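Local coordinates for DraIII (Deinococcus radiophilus, PDB 4L0K), which probably cleaves double-stranded DNA at specific recognition sequences, as a type II restriction endonuclease of the His-Me finger clan, at residues A[115-126]-A[189-197]; A[74-83]-A[105-115]. All coordinates share one frame; numbering follows the deposited sequence.

Contact 1 of 2, residues A[115-126]-A[189-197]; sequences CIDVARKLTWLA and HNAENVGFA
Val118 and Ala191 mark where the backbones come nearest, their CA atoms 4.5 Å apart, while helix 115-126 and strand 194-197 pass at 46° with a closest axis distance of 8.1 Å. Val118 places CG2 over the centre of the His189 imidazole, 3.8 Å from the ring centroid and 9° off its normal, a CH-pi contact. At the edge of the same ring lies Cys115 SG, 3.9 Å from His189 CD2. Both ring nitrogens are hydrogen-bonded, NE2 with Ala56 O and ND1 with His183 NE2, which fixes the rotation of the imidazole. Strand 194-198 pairs antiparallel with strand 179-183 and runs into helix 199-205, an order consistent with the beta-beta-alpha core of His-Me finger nucleases; helix 112-126 packs against the entry to its second strand. There Lys121 acts as a tether between two carbonyls. Its CG is anti to the backbone N (chi1 175°), and bends farther along fold the chain past Val194, so that NZ donates to Ala191 O at 2.9 Å and to Val194 O at 3.1 Å. The second bond runs nearly in line with its carbonyl, whereas the first is tilted from the carbonyl plane. Val194 CG2 touches both Lys121 CG and Leu122 CD1. Farther along, the Phe196 ring wedges against the helix, with Leu122 CG 3.6 Å from CE1 and Leu125 CB 3.6 Å from CE2.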
# COMPACT_ATOMS: atom_id res chain seq x y z
N CYS A 115 -19.28 -4.43 -14.86
CA CYS A 115 -19.28 -3.20 -14.08
C CYS A 115 -20.66 -2.93 -13.47
O CYS A 115 -20.76 -2.61 -12.28
CB CYS A 115 -18.82 -2.01 -14.92
SG CYS A 115 -17.10 -2.19 -15.46
N ILE A 116 -21.70 -3.11 -14.27
CA ILE A 116 -23.06 -2.95 -13.73
C ILE A 116 -23.38 -4.00 -12.65
O ILE A 116 -23.95 -3.66 -11.60
CB ILE A 116 -24.16 -2.92 -14.85
CG1 ILE A 116 -23.79 -1.95 -15.98
CG2 ILE A 116 -25.53 -2.58 -14.26
CD1 ILE A 116 -23.46 -0.56 -15.52
N ASP A 117 -23.02 -5.25 -12.90
CA ASP A 117 -23.14 -6.34 -11.91
C ASP A 117 -22.52 -5.98 -10.55
O ASP A 117 -23.17 -6.10 -9.51
CB ASP A 117 -22.50 -7.63 -12.42
CG ASP A 117 -23.31 -8.29 -13.51
OD1 ASP A 117 -24.50 -7.96 -13.65
OD2 ASP A 117 -22.75 -9.16 -14.23
N VAL A 118 -21.25 -5.55 -10.60
CA VAL A 118 -20.52 -5.07 -9.43
C VAL A 118 -21.28 -3.95 -8.70
O VAL A 118 -21.45 -4.01 -7.47
CB VAL A 118 -19.09 -4.59 -9.82
CG1 VAL A 118 -18.49 -3.68 -8.73
CG2 VAL A 118 -18.17 -5.80 -10.13
N ALA A 119 -21.74 -2.94 -9.45
CA ALA A 119 -22.61 -1.91 -8.87
C ALA A 119 -23.81 -2.51 -8.11
O ALA A 119 -24.16 -2.07 -6.99
CB ALA A 119 -23.08 -0.92 -9.94
N ARG A 120 -24.44 -3.52 -8.71
CA ARG A 120 -25.62 -4.12 -8.08
C ARG A 120 -25.24 -4.83 -6.76
O ARG A 120 -25.93 -4.71 -5.75
CB ARG A 120 -26.32 -5.09 -9.03
CG ARG A 120 -27.58 -4.55 -9.70
CD ARG A 120 -28.25 -5.64 -10.54
NE ARG A 120 -27.36 -6.13 -11.58
CZ ARG A 120 -27.48 -5.83 -12.87
NH1 ARG A 120 -28.47 -5.04 -13.28
NH2 ARG A 120 -26.62 -6.31 -13.75
N LYS A 121 -24.12 -5.55 -6.80
CA LYS A 121 -23.66 -6.32 -5.66
C LYS A 121 -23.38 -5.41 -4.49
O LYS A 121 -23.80 -5.66 -3.37
CB LYS A 121 -22.40 -7.09 -6.02
CG LYS A 121 -21.78 -7.82 -4.84
CD LYS A 121 -22.71 -8.91 -4.29
CE LYS A 121 -22.06 -9.63 -3.12
NZ LYS A 121 -20.75 -10.24 -3.50
N LEU A 122 -22.64 -4.35 -4.78
CA LEU A 122 -22.22 -3.38 -3.79
C LEU A 122 -23.41 -2.65 -3.17
O LEU A 122 -23.40 -2.34 -1.97
CB LEU A 122 -21.25 -2.39 -4.44
CG LEU A 122 -19.76 -2.56 -4.17
CD1 LEU A 122 -19.40 -3.93 -3.62
CD2 LEU A 122 -18.96 -2.24 -5.41
N THR A 123 -24.44 -2.36 -3.97
CA THR A 123 -25.68 -1.79 -3.41
C THR A 123 -26.37 -2.77 -2.46
O THR A 123 -26.90 -2.40 -1.38
CB THR A 123 -26.68 -1.39 -4.52
OG1 THR A 123 -26.00 -0.62 -5.52
CG2 THR A 123 -27.83 -0.58 -3.94
N TRP A 124 -26.37 -4.03 -2.87
CA TRP A 124 -26.97 -5.09 -2.06
C TRP A 124 -26.23 -5.21 -0.71
O TRP A 124 -26.87 -5.33 0.35
CB TRP A 124 -26.95 -6.41 -2.84
CG TRP A 124 -27.51 -7.61 -2.11
CD1 TRP A 124 -28.84 -7.94 -1.97
CD2 TRP A 124 -26.76 -8.66 -1.48
NE1 TRP A 124 -28.95 -9.11 -1.27
CE2 TRP A 124 -27.70 -9.58 -0.96
CE3 TRP A 124 -25.39 -8.90 -1.30
CZ2 TRP A 124 -27.31 -10.73 -0.25
CZ3 TRP A 124 -25.00 -10.05 -0.60
CH2 TRP A 124 -25.96 -10.95 -0.09
N LEU A 125 -24.90 -5.16 -0.75
CA LEU A 125 -24.10 -5.23 0.48
C LEU A 125 -24.42 -4.03 1.33
O LEU A 125 -24.53 -4.14 2.56
CB LEU A 125 -22.59 -5.19 0.16
CG LEU A 125 -21.73 -6.44 0.14
CD1 LEU A 125 -22.54 -7.71 0.41
CD2 LEU A 125 -20.93 -6.51 -1.17
N ALA A 126 -24.55 -2.87 0.67
CA ALA A 126 -24.69 -1.60 1.40
C ALA A 126 -25.98 -1.57 2.23
O ALA A 126 -25.98 -1.09 3.37
CB ALA A 126 -24.60 -0.40 0.46
N HIS A 189 -13.29 -8.55 -11.82
CA HIS A 189 -14.30 -7.53 -11.58
C HIS A 189 -15.70 -8.05 -11.91
O HIS A 189 -16.20 -7.86 -13.02
CB HIS A 189 -13.95 -6.28 -12.39
CG HIS A 189 -14.61 -5.03 -11.90
ND1 HIS A 189 -14.31 -4.46 -10.68
CD2 HIS A 189 -15.54 -4.23 -12.47
CE1 HIS A 189 -15.04 -3.37 -10.51
NE2 HIS A 189 -15.79 -3.21 -11.58
N ASN A 190 -16.31 -8.73 -10.95
CA ASN A 190 -17.69 -9.21 -11.09
C ASN A 190 -18.42 -9.24 -9.75
O ASN A 190 -17.81 -9.00 -8.70
CB ASN A 190 -17.72 -10.59 -11.75
CG ASN A 190 -16.92 -11.63 -10.97
OD1 ASN A 190 -16.99 -11.72 -9.75
ND2 ASN A 190 -16.17 -12.45 -11.69
N ALA A 191 -19.72 -9.53 -9.78
CA ALA A 191 -20.54 -9.50 -8.58
C ALA A 191 -20.01 -10.40 -7.47
O ALA A 191 -20.01 -10.01 -6.30
CB ALA A 191 -21.98 -9.89 -8.89
N GLU A 192 -19.57 -11.59 -7.85
CA GLU A 192 -19.25 -12.62 -6.88
C GLU A 192 -17.98 -12.26 -6.14
O GLU A 192 -17.85 -12.52 -4.95
CB GLU A 192 -19.09 -13.98 -7.58
CG GLU A 192 -18.91 -15.17 -6.63
CD GLU A 192 -17.49 -15.31 -6.10
OE1 GLU A 192 -16.54 -15.16 -6.90
OE2 GLU A 192 -17.31 -15.55 -4.89
N ASN A 193 -17.06 -11.64 -6.86
CA ASN A 193 -15.73 -11.37 -6.35
C ASN A 193 -15.61 -10.10 -5.50
O ASN A 193 -14.57 -9.87 -4.90
CB ASN A 193 -14.73 -11.32 -7.51
CG ASN A 193 -13.29 -11.43 -7.04
OD1 ASN A 193 -12.95 -12.29 -6.23
ND2 ASN A 193 -12.43 -10.53 -7.54
N VAL A 194 -16.65 -9.27 -5.46
CA VAL A 194 -16.48 -7.97 -4.79
C VAL A 194 -17.19 -7.82 -3.46
O VAL A 194 -18.16 -8.52 -3.18
CB VAL A 194 -16.84 -6.76 -5.69
CG1 VAL A 194 -15.85 -6.66 -6.84
CG2 VAL A 194 -18.30 -6.86 -6.18
N GLY A 195 -16.68 -6.89 -2.65
CA GLY A 195 -17.36 -6.55 -1.41
C GLY A 195 -16.78 -5.29 -0.80
O GLY A 195 -16.19 -4.49 -1.50
N PHE A 196 -16.93 -5.12 0.50
CA PHE A 196 -16.30 -3.99 1.18
C PHE A 196 -15.21 -4.46 2.14
O PHE A 196 -15.26 -5.58 2.69
CB PHE A 196 -17.35 -3.16 1.92
CG PHE A 196 -18.40 -2.54 1.02
CD1 PHE A 196 -18.03 -1.77 -0.07
CD2 PHE A 196 -19.74 -2.73 1.27
CE1 PHE A 196 -18.99 -1.21 -0.90
CE2 PHE A 196 -20.72 -2.17 0.45
CZ PHE A 196 -20.33 -1.41 -0.65
N ALA A 197 -14.21 -3.59 2.34
CA ALA A 197 -13.11 -3.87 3.27
C ALA A 197 -12.61 -2.59 3.92
O ALA A 197 -12.61 -1.54 3.29
CB ALA A 197 -11.96 -4.55 2.54

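Contact 2 of 2, residues A[74-83]-A[105-115]; sequences MPRYVAILDD and IREKAADYDSC
Arg106, near the end of helix 99-107, reaches across to the loop 74-83 and binds the type I beta turn Val78-Leu81 together with the start of helix 83-89. Leu81 O is gripped end-on by both terminal nitrogens, NH1 at 2.6 Å and NH2 at 2.9 Å. NH1 also donates to Ala79 O at 2.7 Å, approaching from above the plane of that carbonyl although the oxygen lies in the guanidinium plane. The salt bridge from NH2 to Asp83 OD2 is weak in its hydrogen-bond angle, but carboxylate and guanidinium are nearly coplanar, 10° apart; Asp83 OD1 pairs with Arg102. Like charges also approach, Arg76 NH2 lying 3.5 Å from Lys108 NZ, which donates to Thr59 O. One backbone bond joins the segments, Ala110 N to Arg76 O at 3.1 Å, and it is almost straight at 170°. Aromatic rings pack beside the N-terminus of helix 112-126, which Asp111 caps through Ser114 N. Tyr77 and Tyr112 point the same way in a T-shaped pair, the edge of Tyr112 presented to the face of Tyr77, and Pro75 CB lies over the opposite face of Tyr77, toward its rim. The hydroxyl of Tyr112 is hydrogen-bonded to Glu34. Cys115 SG adds a sulfur-aromatic contact at the edge of Tyr77 and touches Arg76 CB. Among aliphatic groups, Ile80 CB meets Ala109 CB, and Ala79 CB meets Ile105 CG2 at 3.6 Å. The bent chain of Met74 ends with CE lying 3.6 Å from Ile105 CD1.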
# COMPACT_ATOMS: atom_id res chain seq x y z
N MET A 74 -10.90 7.15 -16.38
CA MET A 74 -11.69 6.53 -17.45
C MET A 74 -12.47 5.30 -16.98
O MET A 74 -12.08 4.62 -16.02
CB MET A 74 -10.78 6.15 -18.61
CG MET A 74 -10.30 4.72 -18.56
SD MET A 74 -9.34 4.26 -20.00
CE MET A 74 -7.80 5.12 -19.63
N PRO A 75 -13.60 5.00 -17.67
CA PRO A 75 -14.41 3.80 -17.37
C PRO A 75 -13.65 2.49 -17.63
O PRO A 75 -12.83 2.42 -18.56
CB PRO A 75 -15.59 3.92 -18.34
CG PRO A 75 -15.64 5.37 -18.72
CD PRO A 75 -14.20 5.81 -18.74
N ARG A 76 -13.91 1.47 -16.83
CA ARG A 76 -13.26 0.17 -16.99
C ARG A 76 -13.67 -0.48 -18.31
O ARG A 76 -12.92 -1.28 -18.87
CB ARG A 76 -13.60 -0.76 -15.82
CG ARG A 76 -13.04 -0.30 -14.46
CD ARG A 76 -13.67 -1.11 -13.34
NE ARG A 76 -12.92 -1.05 -12.08
CZ ARG A 76 -12.02 -1.96 -11.70
NH1 ARG A 76 -11.73 -2.99 -12.48
NH2 ARG A 76 -11.41 -1.82 -10.54
N TYR A 77 -14.86 -0.16 -18.79
CA TYR A 77 -15.33 -0.69 -20.07
C TYR A 77 -14.87 0.16 -21.26
O TYR A 77 -15.27 -0.08 -22.40
CB TYR A 77 -16.85 -0.90 -20.08
CG TYR A 77 -17.66 0.27 -19.58
CD1 TYR A 77 -17.87 1.40 -20.39
CD2 TYR A 77 -18.26 0.25 -18.32
CE1 TYR A 77 -18.64 2.47 -19.94
CE2 TYR A 77 -19.02 1.32 -17.87
CZ TYR A 77 -19.21 2.43 -18.68
OH TYR A 77 -19.97 3.49 -18.23
N VAL A 78 -14.01 1.13 -20.98
CA VAL A 78 -13.26 1.85 -22.00
C VAL A 78 -11.80 1.37 -21.94
O VAL A 78 -11.13 1.25 -22.97
CB VAL A 78 -13.33 3.39 -21.79
CG1 VAL A 78 -12.16 4.10 -22.47
CG2 VAL A 78 -14.67 3.95 -22.28
N ALA A 79 -11.34 1.07 -20.73
CA ALA A 79 -9.97 0.59 -20.51
C ALA A 79 -9.75 -0.82 -21.06
O ALA A 79 -8.63 -1.30 -21.10
CB ALA A 79 -9.63 0.63 -19.03
N ILE A 80 -10.84 -1.47 -21.48
CA ILE A 80 -10.79 -2.79 -22.11
C ILE A 80 -10.68 -2.71 -23.64
O ILE A 80 -10.29 -3.68 -24.29
CB ILE A 80 -12.03 -3.62 -21.72
CG1 ILE A 80 -11.75 -5.12 -21.82
CG2 ILE A 80 -13.25 -3.20 -22.55
CD1 ILE A 80 -12.92 -5.99 -21.37
N LEU A 81 -11.02 -1.55 -24.21
CA LEU A 81 -10.99 -1.38 -25.67
C LEU A 81 -9.56 -1.32 -26.22
O LEU A 81 -8.65 -0.81 -25.55
CB LEU A 81 -11.78 -0.14 -26.06
CG LEU A 81 -13.24 -0.19 -25.60
CD1 LEU A 81 -13.95 1.15 -25.78
CD2 LEU A 81 -14.01 -1.29 -26.31
N ASP A 82 -9.36 -1.86 -27.42
CA ASP A 82 -8.03 -1.89 -28.04
C ASP A 82 -7.56 -0.49 -28.44
O ASP A 82 -8.39 0.40 -28.62
CB ASP A 82 -7.99 -2.83 -29.25
CG ASP A 82 -8.66 -2.24 -30.48
OD1 ASP A 82 -8.13 -1.26 -31.04
OD2 ASP A 82 -9.71 -2.78 -30.90
N ASP A 83 -6.24 -0.33 -28.57
CA ASP A 83 -5.62 0.95 -28.96
C ASP A 83 -6.25 1.67 -30.18
O ASP A 83 -6.37 2.89 -30.17
CB ASP A 83 -4.11 0.77 -29.19
CG ASP A 83 -3.36 0.38 -27.92
OD1 ASP A 83 -2.18 -0.01 -28.03
OD2 ASP A 83 -3.96 0.44 -26.83
N ILE A 105 -3.74 0.67 -16.86
CA ILE A 105 -5.03 0.85 -17.53
C ILE A 105 -5.64 -0.52 -17.90
O ILE A 105 -6.80 -0.78 -17.60
CB ILE A 105 -4.92 1.74 -18.77
CG1 ILE A 105 -4.79 3.21 -18.36
CG2 ILE A 105 -6.17 1.62 -19.62
CD1 ILE A 105 -4.35 4.12 -19.50
N ARG A 106 -4.84 -1.39 -18.51
CA ARG A 106 -5.32 -2.72 -18.88
C ARG A 106 -5.65 -3.57 -17.65
O ARG A 106 -6.54 -4.42 -17.69
CB ARG A 106 -4.31 -3.45 -19.75
CG ARG A 106 -4.03 -2.76 -21.10
CD ARG A 106 -5.26 -2.07 -21.68
NE ARG A 106 -5.06 -1.70 -23.08
CZ ARG A 106 -6.02 -1.22 -23.86
NH1 ARG A 106 -7.24 -1.05 -23.37
NH2 ARG A 106 -5.78 -0.92 -25.12
N GLU A 107 -4.90 -3.34 -16.57
CA GLU A 107 -5.06 -4.09 -15.34
C GLU A 107 -6.45 -3.85 -14.79
O GLU A 107 -7.04 -4.74 -14.19
CB GLU A 107 -4.03 -3.64 -14.31
CG GLU A 107 -3.32 -4.75 -13.61
CD GLU A 107 -2.31 -4.22 -12.62
OE1 GLU A 107 -2.65 -4.11 -11.43
OE2 GLU A 107 -1.18 -3.89 -13.05
N LYS A 108 -6.96 -2.64 -15.00
CA LYS A 108 -8.31 -2.32 -14.51
C LYS A 108 -9.50 -2.60 -15.46
O LYS A 108 -10.64 -2.24 -15.15
CB LYS A 108 -8.36 -0.86 -14.03
CG LYS A 108 -7.57 -0.58 -12.75
CD LYS A 108 -8.06 -1.45 -11.60
CE LYS A 108 -7.68 -0.87 -10.24
NZ LYS A 108 -8.65 0.17 -9.78
N ALA A 109 -9.25 -3.26 -16.59
CA ALA A 109 -10.31 -3.45 -17.60
C ALA A 109 -11.41 -4.43 -17.18
O ALA A 109 -11.14 -5.42 -16.52
CB ALA A 109 -9.72 -3.88 -18.94
N ALA A 110 -12.64 -4.14 -17.58
CA ALA A 110 -13.78 -5.02 -17.34
C ALA A 110 -14.86 -4.64 -18.33
O ALA A 110 -14.98 -3.47 -18.69
CB ALA A 110 -14.30 -4.84 -15.92
N ASP A 111 -15.65 -5.62 -18.78
CA ASP A 111 -16.75 -5.33 -19.71
C ASP A 111 -17.86 -4.54 -19.01
O ASP A 111 -17.88 -4.45 -17.78
CB ASP A 111 -17.29 -6.61 -20.37
CG ASP A 111 -17.91 -7.56 -19.36
OD1 ASP A 111 -17.16 -8.38 -18.77
OD2 ASP A 111 -19.14 -7.49 -19.15
N TYR A 112 -18.78 -3.99 -19.80
CA TYR A 112 -19.82 -3.10 -19.30
C TYR A 112 -20.77 -3.81 -18.33
O TYR A 112 -21.08 -3.30 -17.23
CB TYR A 112 -20.61 -2.47 -20.47
CG TYR A 112 -21.77 -1.62 -20.00
CD1 TYR A 112 -21.60 -0.26 -19.73
CD2 TYR A 112 -23.02 -2.18 -19.79
CE1 TYR A 112 -22.66 0.51 -19.26
CE2 TYR A 112 -24.08 -1.42 -19.33
CZ TYR A 112 -23.90 -0.08 -19.07
OH TYR A 112 -24.97 0.65 -18.61
N ASP A 113 -21.25 -4.98 -18.76
CA ASP A 113 -22.20 -5.76 -17.96
C ASP A 113 -21.63 -6.10 -16.58
O ASP A 113 -22.34 -6.05 -15.59
CB ASP A 113 -22.60 -7.04 -18.68
CG ASP A 113 -23.42 -6.79 -19.96
OD1 ASP A 113 -23.60 -7.77 -20.71
OD2 ASP A 113 -23.87 -5.65 -20.22
N SER A 114 -20.34 -6.45 -16.53
CA SER A 114 -19.66 -6.79 -15.28
C SER A 114 -19.64 -5.60 -14.33
O SER A 114 -19.93 -5.75 -13.14
CB SER A 114 -18.22 -7.24 -15.54
OG SER A 114 -18.20 -8.43 -16.31
N CYS A 115 -19.28 -4.43 -14.86
CA CYS A 115 -19.28 -3.20 -14.08
C CYS A 115 -20.66 -2.93 -13.47
O CYS A 115 -20.76 -2.61 -12.28
CB CYS A 115 -18.82 -2.01 -14.92
SG CYS A 115 -17.10 -2.19 -15.46

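Overall arrangement
The two contacts meet at the N-terminal end of helix 112-126, where they share Cys115, and their centres are about 16 Å apart. Contact 1 is the more central: its centre lies about 5 Å from the centre of the chain and that of contact 2 about 13 Å. His189 joins them: its CD2 lies 3.7 Å from Ala110 CB, its NE2 3.5 Å from Arg76 CD, and its carbonyl O packs on Ser114 CB at 3.3 Å. The imidazole is thus packed between the helix and the loop 74-83. Contact 1 adjoins the presumed nuclease core through strand 194-198, whereas contact 2 attaches the loop leading to helix 83-89 to the start of the shared helix.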